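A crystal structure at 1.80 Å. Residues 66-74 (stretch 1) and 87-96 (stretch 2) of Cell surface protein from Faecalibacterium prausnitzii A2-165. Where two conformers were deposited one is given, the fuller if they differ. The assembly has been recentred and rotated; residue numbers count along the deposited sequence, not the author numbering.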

# COMPACT_ATOMS: atom_id res chain seq x y z
N LEU A 66 7.33 -7.01 -25.43
CA LEU A 66 5.88 -6.77 -25.50
C LEU A 66 5.60 -5.32 -25.19
O LEU A 66 5.93 -4.86 -24.08
N THR A 67 5.03 -4.59 -26.16
CA THR A 67 4.79 -3.15 -26.00
C THR A 67 3.30 -2.80 -25.89
O THR A 67 2.96 -1.79 -25.27
N SER A 68 2.43 -3.58 -26.53
CA SER A 68 1.00 -3.24 -26.52
C SER A 68 0.13 -4.47 -26.65
O SER A 68 0.55 -5.48 -27.21
N VAL A 69 -1.08 -4.36 -26.09
CA VAL A 69 -2.08 -5.42 -26.12
C VAL A 69 -3.42 -4.79 -26.49
O VAL A 69 -3.83 -3.78 -25.91
N GLN A 70 -4.10 -5.38 -27.45
CA GLN A 70 -5.42 -4.97 -27.84
C GLN A 70 -6.35 -6.11 -27.48
O GLN A 70 -6.07 -7.27 -27.81
N ILE A 71 -7.46 -5.76 -26.78
CA ILE A 71 -8.47 -6.70 -26.30
C ILE A 71 -9.80 -6.44 -27.04
O ILE A 71 -10.20 -5.28 -27.13
N PRO A 72 -10.53 -7.47 -27.52
CA PRO A 72 -11.83 -7.19 -28.13
C PRO A 72 -12.90 -6.89 -27.07
O PRO A 72 -12.75 -7.26 -25.89
N ASP A 73 -14.00 -6.25 -27.49
CA ASP A 73 -15.07 -5.92 -26.53
C ASP A 73 -15.90 -7.18 -26.13
O ASP A 73 -16.80 -7.07 -25.30
N THR A 74 -15.54 -8.37 -26.66
CA THR A 74 -16.18 -9.63 -26.23
C THR A 74 -15.63 -10.04 -24.82
O THR A 74 -16.27 -10.79 -24.10
N THR A 87 6.99 -5.96 -18.38
CA THR A 87 7.60 -4.72 -17.87
C THR A 87 7.81 -3.63 -18.91
O THR A 87 8.16 -2.53 -18.51
N SER A 88 7.56 -3.90 -20.20
CA SER A 88 7.66 -2.83 -21.20
C SER A 88 6.28 -2.56 -21.83
O SER A 88 6.17 -1.76 -22.77
N LEU A 89 5.24 -3.25 -21.33
CA LEU A 89 3.88 -3.08 -21.84
C LEU A 89 3.42 -1.63 -21.56
O LEU A 89 3.37 -1.22 -20.39
N LYS A 90 3.15 -0.87 -22.63
CA LYS A 90 2.77 0.55 -22.51
C LYS A 90 1.28 0.78 -22.43
O LYS A 90 0.83 1.73 -21.77
N ARG A 91 0.50 -0.03 -23.16
CA ARG A 91 -0.93 0.20 -23.28
C ARG A 91 -1.72 -1.08 -23.45
O ARG A 91 -1.25 -2.03 -24.09
N VAL A 92 -2.93 -1.08 -22.92
CA VAL A 92 -3.89 -2.17 -23.04
C VAL A 92 -5.12 -1.48 -23.57
O VAL A 92 -5.73 -0.72 -22.81
N THR A 93 -5.46 -1.66 -24.86
CA THR A 93 -6.60 -0.95 -25.45
C THR A 93 -7.72 -1.88 -25.92
O THR A 93 -7.54 -3.09 -25.96
N ILE A 94 -8.86 -1.30 -26.30
CA ILE A 94 -9.98 -2.09 -26.81
C ILE A 94 -9.95 -2.00 -28.31
O ILE A 94 -9.83 -0.91 -28.87
N GLN A 95 -10.12 -3.15 -28.97
CA GLN A 95 -10.17 -3.23 -30.43
C GLN A 95 -11.20 -2.26 -30.98
O GLN A 95 -12.30 -2.15 -30.44
N ASP A 96 -10.80 -1.50 -32.03
CA ASP A 96 -11.64 -0.53 -32.75
C ASP A 96 -12.10 0.63 -31.85
O ASP A 96 -13.07 1.32 -32.19

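In two neighbouring parallel strands joined by main-chain hydrogen bonds, alternation sends successive side chains to the two faces of the sheet; here one face is apolar and the other polar, with water taking part. The pairing of residues 66–74 with 87–96 of this cell surface protein illustrates the principle well.

At Leu66 the strand has not yet begun. Its CA-to-CB bond points sideways, but with chi1 t and chi2 p the end of the side chain comes nearer the other stretch, and CG lies 4.3 Å from CD1 of Leu89, which has the same t, p rotamer. The carbonyl of Leu66 reaches the other stretch through water 1, which donates to Leu66 O (2.8 Å) and accepts from Ser88 N (2.8 Å).

Thr67, chi1 t, points away, yet it is well covered, and its hydroxyl serves two waters. OG1 is 2.7 Å from water 2, which donates to Ser88 O at 2.8 Å, and 2.6 Å from water 3, which accepts from Arg91 NH1 at 2.9 Å. The aliphatic part of Lys90 also passes close, with CG 3.7 Å from Thr67 OG1, before the end of that side chain leads away. Alongside these waters the main chain is joined directly, Lys90 N donating to Thr67 O at 2.8 Å.

Ser68, chi1 p, opens the alternation. Its CB packs 3.7 Å from CG of Arg91, a side chain that starts on the same face with chi1 p and whose end comes nearer stretch 1, with NH1 donating to water 3.

Val69 turns to the opposite, apolar face. In its t rotamer it sets CG2 3.6 Å from CD1 of Leu89, while CB lies 4.4 Å from CG2 of Val92, also t. The leucine thus touches both Leu66 and Val69, bridging loop and strand. Val69 N and O bond to Arg91 O (3.1 Å) and Thr93 N (2.9 Å), respectively, so Val69 is hydrogen-bonded to the residues that flank Val92, its partner in the register.

Gln70 returns to the face of Ser68. It is extended through chi1 and chi2, both t, with CB 4.1 Å from OG1 of Thr93 (chi1 p). With chi3 at 97°, OE1 comes within 3.2 Å of CG of Gln95, while NE2 donates to water 4 at 2.6 Å, a water that lies 2.9 Å from Thr93 OG1.

Ile71, m and t, extends the apolar row. CD1 meets CG1 of Val92 at 3.5 Å, and CB lies 4.4 Å from CD1 of Ile94, whose chi angles are both m. A single isoleucine therefore contacts two successive residues of the apolar face.

Beyond the strand the contact thins. Pro72 points away overall, although CB comes within 3.8 Å of Gln95 OE1. Asp73, chi1 p, lies sideways with CB 4.1 Å from CG2 of Ile94; water 5 accepts from Asp73 N (2.9 Å) and donates to Gln95 O (2.8 Å). Thr74 is out of reach.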

# COMPACT_ATOMS: atom_id res chain seq x y z
CB LEU A 66 5.09 -7.68 -24.54
CG LEU A 66 3.57 -7.46 -24.55
CD1 LEU A 66 2.93 -7.80 -25.91
CD2 LEU A 66 2.89 -8.27 -23.42
CB THR A 67 5.50 -2.38 -27.16
OG1 THR A 67 5.70 -1.03 -26.77
CG2 THR A 67 4.77 -2.45 -28.51
CB SER A 68 0.68 -2.27 -27.66
OG SER A 68 0.82 -2.91 -28.92
CB VAL A 69 -2.16 -6.15 -24.75
CG1 VAL A 69 -3.37 -7.08 -24.68
CG2 VAL A 69 -0.87 -6.91 -24.44
CB GLN A 70 -5.47 -4.67 -29.34
CG GLN A 70 -6.84 -4.31 -29.81
CD GLN A 70 -6.83 -4.18 -31.29
OE1 GLN A 70 -7.19 -5.10 -32.03
NE2 GLN A 70 -6.43 -3.02 -31.75
CB ILE A 71 -8.63 -6.49 -24.76
CG1 ILE A 71 -7.29 -6.67 -24.00
CG2 ILE A 71 -9.75 -7.37 -24.17
CD1 ILE A 71 -7.38 -6.63 -22.41
CB PRO A 72 -12.13 -8.48 -28.88
CG PRO A 72 -11.46 -9.55 -28.08
CD PRO A 72 -10.23 -8.92 -27.51
CB ASP A 73 -15.97 -4.78 -27.03
CG ASP A 73 -16.94 -5.11 -28.14
OD1 ASP A 73 -16.74 -6.14 -28.83
OD2 ASP A 73 -17.91 -4.33 -28.32
CB THR A 74 -15.90 -10.75 -27.26
OG1 THR A 74 -14.47 -10.91 -27.42
CG2 THR A 74 -16.58 -10.48 -28.62
CB THR A 87 8.93 -5.02 -17.14
OG1 THR A 87 9.80 -5.61 -18.08
CG2 THR A 87 8.76 -6.01 -15.97
CB SER A 88 8.70 -3.19 -22.27
OG SER A 88 10.01 -3.03 -21.73
CB LEU A 89 2.94 -4.12 -21.21
CG LEU A 89 1.44 -4.01 -21.55
CD1 LEU A 89 1.18 -4.24 -23.05
CD2 LEU A 89 0.62 -5.07 -20.73
CB LYS A 90 3.25 1.36 -23.75
CG LYS A 90 4.75 1.33 -24.06
CD LYS A 90 5.56 1.94 -22.94
CE LYS A 90 6.98 2.29 -23.35
NZ LYS A 90 7.72 2.88 -22.18
CB ARG A 91 -1.22 1.15 -24.48
CG ARG A 91 -0.91 0.57 -25.88
CD ARG A 91 -0.82 1.63 -26.99
NE ARG A 91 0.25 2.59 -26.71
CZ ARG A 91 1.54 2.42 -27.00
NH1 ARG A 91 1.94 1.34 -27.65
NH2 ARG A 91 2.43 3.33 -26.64
CB VAL A 92 -4.10 -2.91 -21.70
CG1 VAL A 92 -5.16 -3.98 -21.87
CG2 VAL A 92 -2.79 -3.55 -21.22
CB THR A 93 -6.13 -0.11 -26.64
OG1 THR A 93 -5.56 -0.97 -27.63
CG2 THR A 93 -5.16 1.01 -26.23
CB ILE A 94 -11.36 -1.65 -26.22
CG1 ILE A 94 -11.33 -1.55 -24.66
CG2 ILE A 94 -12.49 -2.59 -26.71
CD1 ILE A 94 -11.06 -2.90 -23.91
CB GLN A 95 -10.48 -4.66 -30.87
CG GLN A 95 -10.40 -4.88 -32.40
CD GLN A 95 -10.66 -6.30 -32.83
OE1 GLN A 95 -10.52 -7.26 -32.06
NE2 GLN A 95 -11.03 -6.48 -34.09
CB ASP A 96 -12.85 -1.23 -33.41
CG ASP A 96 -12.45 -2.27 -34.43
OD1 ASP A 96 -11.52 -1.99 -35.23
OD2 ASP A 96 -13.05 -3.36 -34.44
O HOH W 1 6.46 -6.08 -21.62
O HOH W 2 7.65 -0.83 -24.98
O HOH W 3 4.81 1.14 -27.98
O HOH W 4 -6.27 -0.86 -30.39
O HOH W 5 -13.72 -4.50 -29.75